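Local coordinates for conjugal transfer protein-like C-terminal domain-containing protein (Enterococcus faecalis, PDB 4EC6) that is a probable transfer protein (TraM) of a Gram-positive conjugative plasmid, whose NTF2-like domain resembles VirB8 proteins of type IV secretion systems, at residues A[60-68]-A[80-88]; A[100-108]-A[119-127]. All blocks are in the same frame, centred on the assembly; numbering follows the deposited sequence.

Contact 1 (A[60-68]-A[80-88])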
# COMPACT_ATOMS: atom_id res chain seq x y z
N PHE A 60 -3.98 -4.84 9.56
CA PHE A 60 -3.84 -4.88 11.01
C PHE A 60 -2.38 -4.58 11.42
O PHE A 60 -2.10 -3.74 12.29
CB PHE A 60 -4.28 -6.23 11.55
CG PHE A 60 -4.04 -6.41 13.00
CD1 PHE A 60 -4.88 -5.85 13.95
CD2 PHE A 60 -2.96 -7.11 13.43
CE1 PHE A 60 -4.63 -6.00 15.31
CE2 PHE A 60 -2.72 -7.27 14.80
CZ PHE A 60 -3.55 -6.73 15.73
N GLY A 61 -1.44 -5.26 10.77
CA GLY A 61 -0.05 -5.07 11.12
C GLY A 61 0.37 -3.62 10.92
O GLY A 61 1.18 -3.08 11.69
N ARG A 62 -0.19 -2.96 9.90
CA ARG A 62 0.20 -1.56 9.67
C ARG A 62 -0.24 -0.68 10.80
O ARG A 62 0.50 0.20 11.21
CB ARG A 62 -0.33 -1.05 8.33
CG ARG A 62 0.52 -1.51 7.16
CD ARG A 62 -0.36 -1.49 5.92
NE ARG A 62 0.32 -2.04 4.74
CZ ARG A 62 1.22 -1.36 4.03
NH1 ARG A 62 1.57 -0.13 4.39
NH2 ARG A 62 1.78 -1.89 2.98
N TYR A 63 -1.47 -0.92 11.28
CA TYR A 63 -2.03 -0.12 12.34
C TYR A 63 -1.21 -0.30 13.60
O TYR A 63 -0.71 0.69 14.17
CB TYR A 63 -3.50 -0.42 12.53
CG TYR A 63 -4.39 0.49 11.72
CD1 TYR A 63 -4.79 1.76 12.20
CD2 TYR A 63 -4.80 0.12 10.47
CE1 TYR A 63 -5.59 2.59 11.45
CE2 TYR A 63 -5.58 0.94 9.70
CZ TYR A 63 -5.98 2.16 10.18
OH TYR A 63 -6.78 2.92 9.35
N PHE A 64 -0.94 -1.55 13.96
CA PHE A 64 -0.02 -1.83 15.05
C PHE A 64 1.32 -1.13 14.86
O PHE A 64 1.82 -0.57 15.84
CB PHE A 64 0.19 -3.35 15.22
CG PHE A 64 1.34 -3.73 16.15
CD1 PHE A 64 1.23 -3.56 17.52
CD2 PHE A 64 2.50 -4.30 15.64
CE1 PHE A 64 2.26 -3.93 18.37
CE2 PHE A 64 3.54 -4.65 16.47
CZ PHE A 64 3.41 -4.47 17.84
N LEU A 65 1.92 -1.16 13.67
CA LEU A 65 3.24 -0.51 13.51
C LEU A 65 3.26 1.00 13.80
O LEU A 65 4.22 1.56 14.33
CB LEU A 65 3.83 -0.81 12.13
CG LEU A 65 4.35 -2.23 11.98
CD1 LEU A 65 4.66 -2.60 10.54
CD2 LEU A 65 5.60 -2.36 12.81
N THR A 66 2.18 1.67 13.45
CA THR A 66 1.97 3.04 13.77
C THR A 66 2.08 3.28 15.29
O THR A 66 2.72 4.22 15.71
CB THR A 66 0.60 3.40 13.23
OG1 THR A 66 0.69 3.45 11.79
CG2 THR A 66 0.15 4.71 13.74
N TYR A 67 1.49 2.44 16.13
CA TYR A 67 1.59 2.64 17.56
C TYR A 67 2.93 2.11 18.13
O TYR A 67 3.56 2.71 18.98
CB TYR A 67 0.35 2.04 18.24
CG TYR A 67 -0.84 2.86 17.93
CD1 TYR A 67 -0.99 4.17 18.49
CD2 TYR A 67 -1.81 2.42 17.04
CE1 TYR A 67 -2.08 4.99 18.19
CE2 TYR A 67 -2.91 3.24 16.72
CZ TYR A 67 -3.02 4.51 17.30
OH TYR A 67 -4.08 5.29 17.02
N TYR A 68 3.40 1.01 17.62
CA TYR A 68 4.64 0.46 18.03
C TYR A 68 5.77 1.40 17.72
O TYR A 68 6.68 1.51 18.50
CB TYR A 68 4.85 -0.87 17.30
CG TYR A 68 6.05 -1.61 17.78
CD1 TYR A 68 6.09 -2.16 19.10
CD2 TYR A 68 7.14 -1.82 16.93
CE1 TYR A 68 7.21 -2.84 19.54
CE2 TYR A 68 8.26 -2.50 17.37
CZ TYR A 68 8.29 -2.99 18.65
OH TYR A 68 9.37 -3.66 19.01
N SER A 80 0.02 2.10 26.68
CA SER A 80 -1.45 2.11 26.60
C SER A 80 -1.95 2.20 25.21
O SER A 80 -2.94 1.60 24.88
CB SER A 80 -2.03 3.30 27.34
OG SER A 80 -1.75 3.12 28.68
N SER A 81 -1.29 3.02 24.40
CA SER A 81 -1.77 3.26 23.05
C SER A 81 -1.57 2.04 22.15
O SER A 81 -2.15 1.98 21.11
CB SER A 81 -1.12 4.52 22.45
OG SER A 81 -1.20 5.59 23.37
N LEU A 82 -0.72 1.09 22.55
CA LEU A 82 -0.59 -0.12 21.79
C LEU A 82 -1.22 -1.36 22.42
O LEU A 82 -1.29 -2.42 21.80
CB LEU A 82 0.86 -0.35 21.34
CG LEU A 82 1.95 -0.59 22.34
CD1 LEU A 82 1.70 -1.90 23.07
CD2 LEU A 82 3.25 -0.61 21.54
N ARG A 83 -1.74 -1.20 23.64
CA ARG A 83 -2.33 -2.29 24.43
C ARG A 83 -3.34 -3.15 23.69
O ARG A 83 -3.25 -4.37 23.78
CB ARG A 83 -2.88 -1.75 25.77
CG ARG A 83 -3.50 -2.75 26.74
CD ARG A 83 -3.14 -4.21 26.42
NE ARG A 83 -2.08 -4.70 27.26
CZ ARG A 83 -1.32 -5.76 27.03
NH1 ARG A 83 -1.41 -6.52 25.94
NH2 ARG A 83 -0.42 -6.05 27.97
N THR A 84 -4.28 -2.53 22.97
CA THR A 84 -5.36 -3.27 22.30
C THR A 84 -4.89 -4.12 21.18
O THR A 84 -5.56 -5.05 20.87
CB THR A 84 -6.47 -2.38 21.72
OG1 THR A 84 -5.90 -1.37 20.87
CG2 THR A 84 -7.28 -1.72 22.83
N TYR A 85 -3.76 -3.76 20.56
CA TYR A 85 -3.14 -4.57 19.49
C TYR A 85 -2.40 -5.78 19.97
O TYR A 85 -2.25 -6.74 19.22
CB TYR A 85 -2.16 -3.75 18.69
CG TYR A 85 -2.81 -2.65 17.97
CD1 TYR A 85 -3.46 -2.89 16.77
CD2 TYR A 85 -2.81 -1.37 18.49
CE1 TYR A 85 -4.10 -1.88 16.09
CE2 TYR A 85 -3.48 -0.36 17.82
CZ TYR A 85 -4.11 -0.64 16.62
OH TYR A 85 -4.77 0.37 15.92
N VAL A 86 -1.91 -5.74 21.20
CA VAL A 86 -1.14 -6.89 21.72
C VAL A 86 -1.91 -7.82 22.65
O VAL A 86 -2.62 -7.39 23.53
CB VAL A 86 0.18 -6.44 22.35
CG1 VAL A 86 1.08 -7.63 22.63
CG2 VAL A 86 0.87 -5.49 21.37
N SER A 87 -1.78 -9.13 22.41
CA SER A 87 -2.33 -10.10 23.33
C SER A 87 -1.84 -9.82 24.76
O SER A 87 -0.68 -9.51 24.99
CB SER A 87 -1.95 -11.51 22.88
OG SER A 87 -2.09 -12.47 23.90
N GLU A 88 -2.76 -9.97 25.72
CA GLU A 88 -2.46 -9.89 27.15
C GLU A 88 -1.42 -10.91 27.58
O GLU A 88 -0.82 -10.77 28.61
CB GLU A 88 -3.70 -10.11 27.98
CG GLU A 88 -4.30 -8.87 28.61
CD GLU A 88 -5.21 -9.16 29.85
OE1 GLU A 88 -5.12 -10.26 30.50
OE2 GLU A 88 -6.00 -8.25 30.21
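Y85 reaches from the turn after helix 75-82 into the side of helix 54-68, where it forms an aromatic cluster with F60 and Y67. Helices 54-68 and 75-82 of this NTF2-like domain pack here on each other. The Y85 ring lies flat against the helix backbone. F64 CA sits over one of its faces in a CH-pi contact, 4.1 Å from the ring centroid. The Y85 CG is anti to its own carbonyl carbon (chi1 -64°), which carries the ring across the gap into this place. F60 approaches at the rim of the Y85 ring, with the two planes at 50°. The Y67 and Y85 rings touch along their borders without overlapping, Y67 CD2 to Y85 CE2 3.3 Å, planes at 27°. Y67 also holds one ring face over the backbone oxygen of S81, with its CG 3.6 Å from S81 O. F64 runs back along the Y85 side chain, and its CD1 lies 3.6 Å from Y85 CB. Its ring then reaches V86. Next to it, Y68 and L82 run side by side, and L82 CD2 comes to the edge of the Y68 ring. The F64 ring also meets F138 of strand 131-142. F160 of the second subunit packs on both F60 and Y85. The hydroxyl end of Y85 lies beside helix 54-68, with OH 3.7 Å from Y63 CB.

Contact 2 (A[100-108]-A[119-127])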
# COMPACT_ATOMS: atom_id res chain seq x y z
N LYS A 100 12.89 5.84 16.90
CA LYS A 100 13.04 5.63 15.47
C LYS A 100 11.81 6.14 14.77
O LYS A 100 10.74 5.98 15.27
CB LYS A 100 13.25 4.16 15.21
CG LYS A 100 14.50 3.67 15.92
CD LYS A 100 14.63 2.17 15.97
CE LYS A 100 15.81 1.70 15.14
NZ LYS A 100 16.34 0.45 15.74
N THR A 101 11.98 6.80 13.65
CA THR A 101 10.91 7.42 12.90
C THR A 101 10.57 6.59 11.66
O THR A 101 11.42 6.18 10.86
CB THR A 101 11.35 8.80 12.45
OG1 THR A 101 11.77 9.54 13.60
CG2 THR A 101 10.22 9.51 11.69
N LEU A 102 9.30 6.35 11.48
CA LEU A 102 8.88 5.38 10.52
C LEU A 102 8.57 6.18 9.26
O LEU A 102 7.65 6.99 9.27
CB LEU A 102 7.65 4.67 11.08
CG LEU A 102 7.15 3.41 10.44
CD1 LEU A 102 8.16 2.28 10.55
CD2 LEU A 102 5.85 3.08 11.15
N LYS A 103 9.36 5.98 8.20
CA LYS A 103 9.17 6.76 6.96
C LYS A 103 8.29 6.04 5.96
O LYS A 103 7.64 6.70 5.14
CB LYS A 103 10.48 7.08 6.24
CG LYS A 103 11.56 7.74 7.09
CD LYS A 103 11.10 9.02 7.79
CE LYS A 103 10.81 10.12 6.78
NZ LYS A 103 9.66 10.93 7.31
N SER A 104 8.30 4.71 5.97
CA SER A 104 7.49 3.93 5.07
C SER A 104 7.35 2.48 5.53
O SER A 104 8.24 1.92 6.20
CB SER A 104 7.99 4.00 3.62
OG SER A 104 8.94 3.01 3.39
N VAL A 105 6.23 1.88 5.12
CA VAL A 105 5.93 0.53 5.50
C VAL A 105 5.43 -0.22 4.29
O VAL A 105 4.49 0.20 3.65
CB VAL A 105 4.81 0.52 6.61
CG1 VAL A 105 4.42 -0.90 6.96
CG2 VAL A 105 5.28 1.32 7.80
N ASN A 106 6.05 -1.35 3.99
CA ASN A 106 5.55 -2.22 2.94
C ASN A 106 5.39 -3.61 3.47
O ASN A 106 6.29 -4.15 4.08
CB ASN A 106 6.49 -2.25 1.74
CG ASN A 106 6.52 -0.93 0.99
OD1 ASN A 106 5.63 -0.61 0.23
ND2 ASN A 106 7.51 -0.15 1.23
N TYR A 107 4.23 -4.19 3.24
CA TYR A 107 3.97 -5.57 3.63
C TYR A 107 4.87 -6.53 2.90
O TYR A 107 4.99 -6.42 1.70
CB TYR A 107 2.50 -5.91 3.35
CG TYR A 107 2.10 -7.28 3.78
CD1 TYR A 107 2.18 -7.67 5.12
CD2 TYR A 107 1.61 -8.20 2.86
CE1 TYR A 107 1.76 -8.93 5.53
CE2 TYR A 107 1.19 -9.45 3.24
CZ TYR A 107 1.26 -9.83 4.57
OH TYR A 107 0.87 -11.11 4.96
N TYR A 108 5.45 -7.49 3.60
CA TYR A 108 6.44 -8.40 3.00
C TYR A 108 6.02 -9.87 3.14
O TYR A 108 6.81 -10.79 2.94
CB TYR A 108 7.84 -8.13 3.58
CG TYR A 108 9.00 -8.44 2.63
CD1 TYR A 108 9.04 -7.94 1.36
CD2 TYR A 108 10.08 -9.23 3.04
CE1 TYR A 108 10.06 -8.22 0.49
CE2 TYR A 108 11.14 -9.51 2.19
CZ TYR A 108 11.12 -9.00 0.90
OH TYR A 108 12.15 -9.26 0.00
N VAL A 119 4.21 -12.43 10.35
CA VAL A 119 4.15 -11.43 9.28
C VAL A 119 5.46 -10.65 9.18
O VAL A 119 6.12 -10.40 10.17
CB VAL A 119 2.93 -10.46 9.40
CG1 VAL A 119 1.67 -11.23 9.63
CG2 VAL A 119 3.07 -9.49 10.56
N GLU A 120 5.83 -10.23 7.99
CA GLU A 120 7.00 -9.35 7.84
C GLU A 120 6.65 -8.10 7.10
O GLU A 120 5.80 -8.12 6.21
CB GLU A 120 8.09 -10.06 7.06
CG GLU A 120 8.43 -11.42 7.63
CD GLU A 120 9.51 -12.12 6.84
OE1 GLU A 120 9.90 -11.64 5.78
OE2 GLU A 120 9.98 -13.17 7.28
N TYR A 121 7.34 -7.01 7.46
CA TYR A 121 7.30 -5.75 6.72
C TYR A 121 8.70 -5.23 6.44
O TYR A 121 9.63 -5.41 7.24
CB TYR A 121 6.50 -4.70 7.48
CG TYR A 121 5.07 -5.08 7.80
CD1 TYR A 121 4.00 -4.46 7.15
CD2 TYR A 121 4.78 -6.05 8.75
CE1 TYR A 121 2.69 -4.80 7.41
CE2 TYR A 121 3.46 -6.40 9.04
CZ TYR A 121 2.43 -5.76 8.36
OH TYR A 121 1.14 -6.11 8.63
N LEU A 122 8.86 -4.53 5.32
CA LEU A 122 10.07 -3.75 5.08
C LEU A 122 9.82 -2.31 5.47
O LEU A 122 8.81 -1.76 5.08
CB LEU A 122 10.48 -3.80 3.61
CG LEU A 122 10.96 -5.14 3.16
CD1 LEU A 122 11.82 -4.88 1.93
CD2 LEU A 122 11.76 -5.91 4.24
N LEU A 123 10.74 -1.70 6.21
CA LEU A 123 10.56 -0.36 6.69
C LEU A 123 11.72 0.53 6.27
O LEU A 123 12.86 0.08 6.13
CB LEU A 123 10.49 -0.38 8.22
CG LEU A 123 9.64 -1.41 8.94
CD1 LEU A 123 9.83 -1.36 10.45
CD2 LEU A 123 8.18 -1.16 8.63
N ASN A 124 11.44 1.79 6.06
CA ASN A 124 12.50 2.77 6.07
C ASN A 124 12.34 3.43 7.43
O ASN A 124 11.31 4.09 7.68
CB ASN A 124 12.33 3.83 4.98
CG ASN A 124 12.59 3.30 3.57
OD1 ASN A 124 13.44 2.42 3.34
ND2 ASN A 124 11.86 3.89 2.58
N VAL A 125 13.32 3.24 8.31
CA VAL A 125 13.37 4.03 9.54
C VAL A 125 14.47 5.09 9.48
O VAL A 125 15.45 4.99 8.72
CB VAL A 125 13.37 3.19 10.85
CG1 VAL A 125 12.42 2.03 10.72
CG2 VAL A 125 14.74 2.65 11.20
N SER A 126 14.27 6.11 10.28
CA SER A 126 15.14 7.27 10.31
C SER A 126 15.54 7.48 11.77
O SER A 126 14.70 7.45 12.68
CB SER A 126 14.39 8.46 9.73
OG SER A 126 15.11 9.66 9.84
N VAL A 127 16.84 7.64 12.00
CA VAL A 127 17.33 7.81 13.37
C VAL A 127 17.88 9.21 13.67
O VAL A 127 17.52 9.81 14.68
CB VAL A 127 18.32 6.69 13.79
CG1 VAL A 127 19.08 7.09 15.05
CG2 VAL A 127 17.57 5.37 14.02
O HOH W 1 9.06 0.07 3.22
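Strands 101-112 and 117-126 form a beta hairpin at one edge of the antiparallel sheet of this NTF2-like domain. Y107 and Y121 are a non-hydrogen-bonded pair of it. Their rings meet edge-to-face: Y107 CD1 stands over the face of Y121, 3.7 Å from Y121 CE1, with the planes at 67°. Both rings lie on the same face of the sheet, Y107 with CG anti to the backbone N (chi1 -177°) and Y121 with CG beside its own N. V105 CG1 touches the same Y121 ring at CD1. Further along this face, L123 fits between L102 and V105, with its CD2 3.9 Å from V105 CG2. The face turns toward helix 54-68, where Y121 OH bonds to D58 O.

A classic beta bulge sets two residues, K103 and S104, opposite the single N124. K103 N points almost straight at N124 O (2.8 Å). N124 N binds S104 O in a longer bond of 3.2 Å, tilted from the carbonyl plane. On the other face, L122 CG lies over the Y108 ring, 3.9 Å from its centroid. E120 OE1 comes to the edge of that ring, 3.7 Å from Y108 CD2. K56 of the third subunit makes a cation-pi contact with Y108, and Y63 of that subunit bonds to N124 OD1.

One water lies among S104 OG, N106 ND2 and L122 O and probably bridges them; two of its distances are too short to trust in detail. L122 O accepts from N106 N and perhaps also from this water. The hairpin thus has a largely apolar face, with tyrosine hydroxyls at its helix side, and a mixed face, including L122, that takes part in the subunit interface.

Contact 1 closes along the chain before contact 2 opens, and strand 101-112 is the next regular element after helix 75-82. Their centres are about 15 Å apart, on opposite sides of the centre of the chain. Contact 1 pairs the two helices, while contact 2 pairs two neighbouring strands of the four-stranded sheet. Helix 54-68, half of contact 1, also rests on the hairpin of contact 2. R62 NH1 is 3.0 Å from V105 O, a probable weak hydrogen bond, and G61 CA packs against Y121 OH. Y63 bonds weakly to N124 of the second subunit, and N124 of this chain meets Y63 of the third. Contact 1 of one copy thus meets contact 2 of the next.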